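Local coordinates for 3-dehydroquinate dehydratase (PDB 6SMF) that catalyses the dehydration of 3-dehydroquinate to 3-dehydroshikimate in the shikimate pathway, probably as a trans-elimination through an enolate intermediate, and assembles as a homododecamer, at the interface of chains A and B. Coordinates in Å, arbitrary orientation; residue numbers count along the deposited sequence, not the author numbering. Chains: chain A/B, 3-dehydroquinate dehydratase.

Contact 1: the interface of chains A and B. Residues chain A 17, 20, 24, 29; chain B 64, 68, 95, 97-99.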
loop_
_atom_site.group_PDB
_atom_site.type_symbol
_atom_site.label_atom_id
_atom_site.label_comp_id
_atom_site.label_asym_id
_atom_site.label_seq_id
_atom_site.Cartn_x
_atom_site.Cartn_y
_atom_site.Cartn_z
ATOM N N ASN A 17 -14.568 -6.292 -27.057
ATOM C CA ASN A 17 -14.853 -4.903 -27.458
ATOM C C ASN A 17 -14.059 -4.496 -28.717
ATOM O O ASN A 17 -14.399 -3.467 -29.353
ATOM C CB ASN A 17 -14.653 -4.014 -26.243
ATOM C CG ASN A 17 -15.568 -4.416 -25.111
ATOM O OD1 ASN A 17 -16.795 -4.392 -25.278
ATOM N ND2 ASN A 17 -14.979 -4.732 -23.965
ATOM N N LEU A 20 -15.871 -3.713 -31.868
ATOM C CA LEU A 20 -16.599 -2.398 -31.976
ATOM C C LEU A 20 -15.744 -1.327 -32.664
ATOM O O LEU A 20 -16.255 -0.214 -32.897
ATOM C CB LEU A 20 -16.988 -1.859 -30.597
ATOM C CG LEU A 20 -17.866 -2.758 -29.742
ATOM C CD1 LEU A 20 -18.266 -2.022 -28.483
ATOM C CD2 LEU A 20 -19.096 -3.200 -30.485
ATOM N N ARG A 24 -18.584 3.061 -33.438
ATOM C CA ARG A 24 -18.999 4.224 -32.619
ATOM C C ARG A 24 -18.380 5.480 -33.238
ATOM O O ARG A 24 -17.123 5.524 -33.333
ATOM C CB ARG A 24 -18.562 4.021 -31.159
ATOM C CG ARG A 24 -19.132 5.064 -30.206
ATOM C CD ARG A 24 -18.146 6.043 -29.579
ATOM N NE ARG A 24 -18.824 7.009 -28.711
ATOM C CZ ARG A 24 -19.239 6.758 -27.469
ATOM N NH1 ARG A 24 -19.057 5.568 -26.917
ATOM N NH2 ARG A 24 -19.834 7.707 -26.774
ATOM N N TYR A 29 -13.628 8.594 -33.211
ATOM C CA TYR A 29 -12.841 7.426 -32.686
ATOM C C TYR A 29 -11.894 6.747 -33.718
ATOM O O TYR A 29 -11.122 5.864 -33.288
ATOM C CB TYR A 29 -13.824 6.307 -32.299
ATOM C CG TYR A 29 -13.948 5.834 -30.863
ATOM C CD1 TYR A 29 -13.791 4.474 -30.545
ATOM C CD2 TYR A 29 -14.342 6.697 -29.847
ATOM C CE1 TYR A 29 -13.950 4.003 -29.249
ATOM C CE2 TYR A 29 -14.516 6.232 -28.547
ATOM C CZ TYR A 29 -14.301 4.894 -28.244
ATOM O OH TYR A 29 -14.444 4.471 -26.954
ATOM N N ILE B 64 -21.276 -8.793 -21.768
ATOM C CA ILE B 64 -20.611 -7.923 -22.771
ATOM C C ILE B 64 -21.363 -8.053 -24.094
ATOM O O ILE B 64 -21.788 -7.006 -24.632
ATOM C CB ILE B 64 -19.108 -8.237 -22.864
ATOM C CG1 ILE B 64 -18.418 -7.863 -21.541
ATOM C CG2 ILE B 64 -18.488 -7.522 -24.055
ATOM C CD1 ILE B 64 -17.130 -8.573 -21.290
ATOM N N GLN B 68 -23.353 -5.055 -26.068
ATOM C CA GLN B 68 -23.025 -4.722 -27.474
ATOM C C GLN B 68 -24.297 -4.870 -28.327
ATOM O O GLN B 68 -24.516 -4.022 -29.266
ATOM C CB GLN B 68 -21.895 -5.615 -27.985
ATOM C CG GLN B 68 -20.577 -5.481 -27.215
ATOM C CD GLN B 68 -19.476 -6.333 -27.806
ATOM O OE1 GLN B 68 -19.753 -7.161 -28.667
ATOM N NE2 GLN B 68 -18.232 -6.131 -27.361
ATOM N N ALA B 95 -16.871 -2.080 -22.241
ATOM C CA ALA B 95 -18.104 -2.301 -23.025
ATOM C C ALA B 95 -19.039 -1.119 -22.799
ATOM O O ALA B 95 -19.462 -0.518 -23.776
ATOM C CB ALA B 95 -18.748 -3.614 -22.623
ATOM N N ARG B 97 -18.260 1.902 -21.687
ATOM C CA ARG B 97 -17.644 3.110 -22.274
ATOM C C ARG B 97 -17.689 3.110 -23.806
ATOM O O ARG B 97 -17.808 4.216 -24.361
ATOM C CB ARG B 97 -16.233 3.278 -21.738
ATOM C CG ARG B 97 -16.261 3.907 -20.364
ATOM C CD ARG B 97 -14.851 4.250 -19.990
ATOM N NE ARG B 97 -14.599 5.680 -20.171
ATOM C CZ ARG B 97 -13.475 6.161 -20.665
ATOM N NH1 ARG B 97 -12.505 5.338 -21.042
ATOM N NH2 ARG B 97 -13.302 7.468 -20.752
ATOM N N ALA B 98 -17.602 1.954 -24.461
ATOM C CA ALA B 98 -17.545 1.847 -25.937
ATOM C C ALA B 98 -18.911 2.173 -26.539
ATOM O O ALA B 98 -18.938 2.869 -27.585
ATOM C CB ALA B 98 -17.110 0.477 -26.360
ATOM N N ILE B 99 -19.986 1.712 -25.897
ATOM C CA ILE B 99 -21.382 1.892 -26.393
ATOM C C ILE B 99 -21.905 3.271 -25.986
ATOM O O ILE B 99 -21.420 3.816 -25.006
ATOM C CB ILE B 99 -22.299 0.754 -25.919
ATOM C CG1 ILE B 99 -22.648 0.878 -24.430
ATOM C CG2 ILE B 99 -21.690 -0.598 -26.287
ATOM C CD1 ILE B 99 -23.603 -0.219 -23.915
#
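A:Asn17 and B:Gln68 join their side-chain amides across the subunit boundary, where an active-site loop of chain A meets helices 60-72 and 90-98 of chain B. The amide nitrogen NE2 of B:Gln68 donates to the carbonyl oxygen OD1 of A:Asn17 at 3.1 Å. The acceptor lies almost in the plane of the glutamine amide, but the donor stands above the plane of the asparagine carbonyl, with the two amide planes 64° apart. Glutamine suits this place because its chain, extended beyond CG, carries a polar tip from the helix to the loop. The same OD1 also rests against CA of B:Ala95, 3.3 Å away, a close approach that a small residue permits.

A:Arg24, the probable transition-state stabiliser, makes another hydrogen bond. Its guanidinium nitrogen NH1 donates to the backbone oxygen O of B:Ala98 at 2.8 Å, capping the carbonyl of the last residue of helix 90-98. The donor comes from well above the carbonyl plane, and the bond is bent (132° at H). The arginine chain bends at chi2 (-112°), and its CD lies over the rim of the poorly ordered ring of A:Tyr29, the probable proton acceptor.

Apolar packing lies between these polar links: the branched tip of A:Leu20 presents CD1 to the methyl CB of B:Ala98 at 3.5 Å.

Contact 2: the interface of chains A and B. Residues chain A 16-17, 84, 87, 117-118; chain B 90-91, 93-94.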
loop_
_atom_site.group_PDB
_atom_site.type_symbol
_atom_site.label_atom_id
_atom_site.label_comp_id
_atom_site.label_asym_id
_atom_site.label_seq_id
_atom_site.Cartn_x
_atom_site.Cartn_y
_atom_site.Cartn_z
ATOM N N PRO A 16 -12.248 -8.784 -25.940
ATOM C CA PRO A 16 -13.551 -8.142 -25.894
ATOM C C PRO A 16 -13.478 -6.709 -26.417
ATOM O O PRO A 16 -12.467 -6.068 -26.245
ATOM C CB PRO A 16 -13.956 -8.189 -24.416
ATOM C CG PRO A 16 -12.631 -8.348 -23.667
ATOM C CD PRO A 16 -11.717 -9.103 -24.602
ATOM N N ASN A 17 -14.568 -6.292 -27.057
ATOM C CA ASN A 17 -14.853 -4.903 -27.458
ATOM C C ASN A 17 -14.059 -4.496 -28.717
ATOM O O ASN A 17 -14.399 -3.467 -29.353
ATOM C CB ASN A 17 -14.653 -4.014 -26.243
ATOM C CG ASN A 17 -15.568 -4.416 -25.111
ATOM O OD1 ASN A 17 -16.795 -4.392 -25.278
ATOM N ND2 ASN A 17 -14.979 -4.732 -23.965
ATOM N N ALA A 84 -9.292 -5.820 -22.519
ATOM C CA ALA A 84 -9.360 -5.563 -21.057
ATOM C C ALA A 84 -8.879 -6.781 -20.265
ATOM O O ALA A 84 -8.455 -6.583 -19.165
ATOM C CB ALA A 84 -10.744 -5.190 -20.617
ATOM N N HIS A 87 -5.429 -7.109 -18.391
ATOM C CA HIS A 87 -5.215 -6.483 -17.070
ATOM C C HIS A 87 -5.831 -7.322 -15.948
ATOM O O HIS A 87 -5.485 -7.046 -14.794
ATOM C CB HIS A 87 -5.719 -5.034 -17.071
ATOM C CG HIS A 87 -5.375 -4.311 -18.327
ATOM N ND1 HIS A 87 -4.057 -4.205 -18.796
ATOM C CD2 HIS A 87 -6.170 -3.745 -19.258
ATOM C CE1 HIS A 87 -4.054 -3.602 -19.964
ATOM N NE2 HIS A 87 -5.347 -3.306 -20.282
ATOM N N PHE A 117 -4.699 1.273 -14.213
ATOM C CA PHE A 117 -5.088 -0.148 -14.176
ATOM C C PHE A 117 -4.677 -0.824 -15.482
ATOM O O PHE A 117 -4.654 -2.028 -15.492
ATOM C CB PHE A 117 -6.555 -0.417 -13.861
ATOM C CG PHE A 117 -7.583 0.033 -14.869
ATOM C CD1 PHE A 117 -7.845 -0.715 -16.000
ATOM C CD2 PHE A 117 -8.281 1.206 -14.683
ATOM C CE1 PHE A 117 -8.715 -0.247 -16.967
ATOM C CE2 PHE A 117 -9.181 1.645 -15.625
ATOM C CZ PHE A 117 -9.419 0.902 -16.752
ATOM N N ARG A 118 -4.419 -0.119 -16.568
ATOM C CA ARG A 118 -3.986 -0.789 -17.830
ATOM C C ARG A 118 -2.464 -0.974 -17.873
ATOM O O ARG A 118 -2.008 -1.570 -18.810
ATOM C CB ARG A 118 -4.395 0.034 -19.047
ATOM C CG ARG A 118 -5.891 0.258 -19.170
ATOM C CD ARG A 118 -6.238 0.675 -20.601
ATOM N NE ARG A 118 -7.561 1.280 -20.524
ATOM C CZ ARG A 118 -8.708 0.628 -20.712
ATOM N NH1 ARG A 118 -8.717 -0.646 -21.096
ATOM N NH2 ARG A 118 -9.834 1.275 -20.494
ATOM N N VAL B 90 -12.871 -5.182 -15.814
ATOM C CA VAL B 90 -12.383 -4.108 -16.714
ATOM C C VAL B 90 -13.080 -4.244 -18.071
ATOM O O VAL B 90 -13.388 -3.234 -18.686
ATOM C CB VAL B 90 -10.856 -4.139 -16.860
ATOM C CG1 VAL B 90 -10.378 -3.078 -17.821
ATOM C CG2 VAL B 90 -10.161 -3.957 -15.517
ATOM N N ALA B 91 -13.424 -5.452 -18.471
ATOM C CA ALA B 91 -14.003 -5.719 -19.797
ATOM C C ALA B 91 -15.404 -5.122 -19.855
ATOM O O ALA B 91 -15.765 -4.549 -20.916
ATOM C CB ALA B 91 -13.961 -7.195 -20.099
ATOM N N TYR B 93 -16.429 -2.614 -17.974
ATOM C CA TYR B 93 -16.181 -1.160 -17.890
ATOM C C TYR B 93 -15.973 -0.650 -19.316
ATOM O O TYR B 93 -16.565 0.364 -19.673
ATOM C CB TYR B 93 -14.994 -0.886 -16.949
ATOM C CG TYR B 93 -14.325 0.453 -17.133
ATOM C CD1 TYR B 93 -13.297 0.604 -18.039
ATOM C CD2 TYR B 93 -14.695 1.551 -16.400
ATOM C CE1 TYR B 93 -12.652 1.817 -18.213
ATOM C CE2 TYR B 93 -14.061 2.786 -16.551
ATOM C CZ TYR B 93 -13.027 2.918 -17.462
ATOM O OH TYR B 93 -12.347 4.087 -17.693
ATOM N N ASP B 94 -15.176 -1.363 -20.110
ATOM C CA ASP B 94 -14.821 -0.960 -21.488
ATOM C C ASP B 94 -16.063 -1.040 -22.400
ATOM O O ASP B 94 -16.250 -0.126 -23.245
ATOM C CB ASP B 94 -13.677 -1.822 -22.014
ATOM C CG ASP B 94 -12.311 -1.251 -21.699
ATOM O OD1 ASP B 94 -12.243 -0.131 -21.248
ATOM O OD2 ASP B 94 -11.339 -1.929 -21.955
HETATM O O HOH W 1 -11.859 -4.442 -23.538
#
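In this type II dehydroquinase, helix 90-98 of chain B lays its first turns against the active-site rim of chain A, formed here by the loop at A:Pro16 and the 3-10 helices 83-87 and 116-118. A:Arg118 and B:Asp94, both probable substrate-binding residues, meet tip to tip in a bidentate salt bridge. NH1 of the guanidinium donates to the carboxylate oxygen OD2 at 3.0 Å, and NH2 donates to OD1 at 2.9 Å. Both oxygens use their syn lone pairs, and the planes are only 6° apart, so the paired bonds fix the rotation of each group. Arginine suits the place because its chain, extended from CG to NE, carries a flat twin donor to a flat twin acceptor.

CE1 of A:Phe117 sits over the centre of one face of the A:Arg118 guanidinium. With CG between the backbone N and the carbonyl carbon (chi1 66°), the ring turns this same CE1 to the methyl CG1 of B:Val90 at 3.4 Å. Its CZ edge points at the face of B:Tyr93, near CE1 at 3.7 Å, with the planes 89° apart. Alanine suits position A:Ala84 because its small CB lets the helix backbone approach, CA of B:Ala91 lying 3.4 Å away; CG1 of B:Val90 is a second neighbour.

The amide ND2 of A:Asn17 donates to the backbone oxygen O of B:Ala91 at 3.2 Å. Water 1 ties ND2, A:Pro16 O and A:Ala84 N to OD2 of B:Asp94, 3.0 Å from the water.

The C-alpha centres of contact 1 and contact 2 lie about 11 Å apart along one continuous interface. Both draw on helix 90-98 of chain B, contact 2 on its earlier turns and contact 1 on its C-terminal end, and A:Asn17 belongs to both, its amide oxygen serving one and its amide nitrogen the other. Contact 2 is centred about 10 Å from A:His107, the probable proton donor, and about 11 Å from A:Tyr29, which itself belongs to contact 1. The neighbouring subunit therefore borders the active site of chain A, suggesting that assembly of the dodecamer helps to shape it.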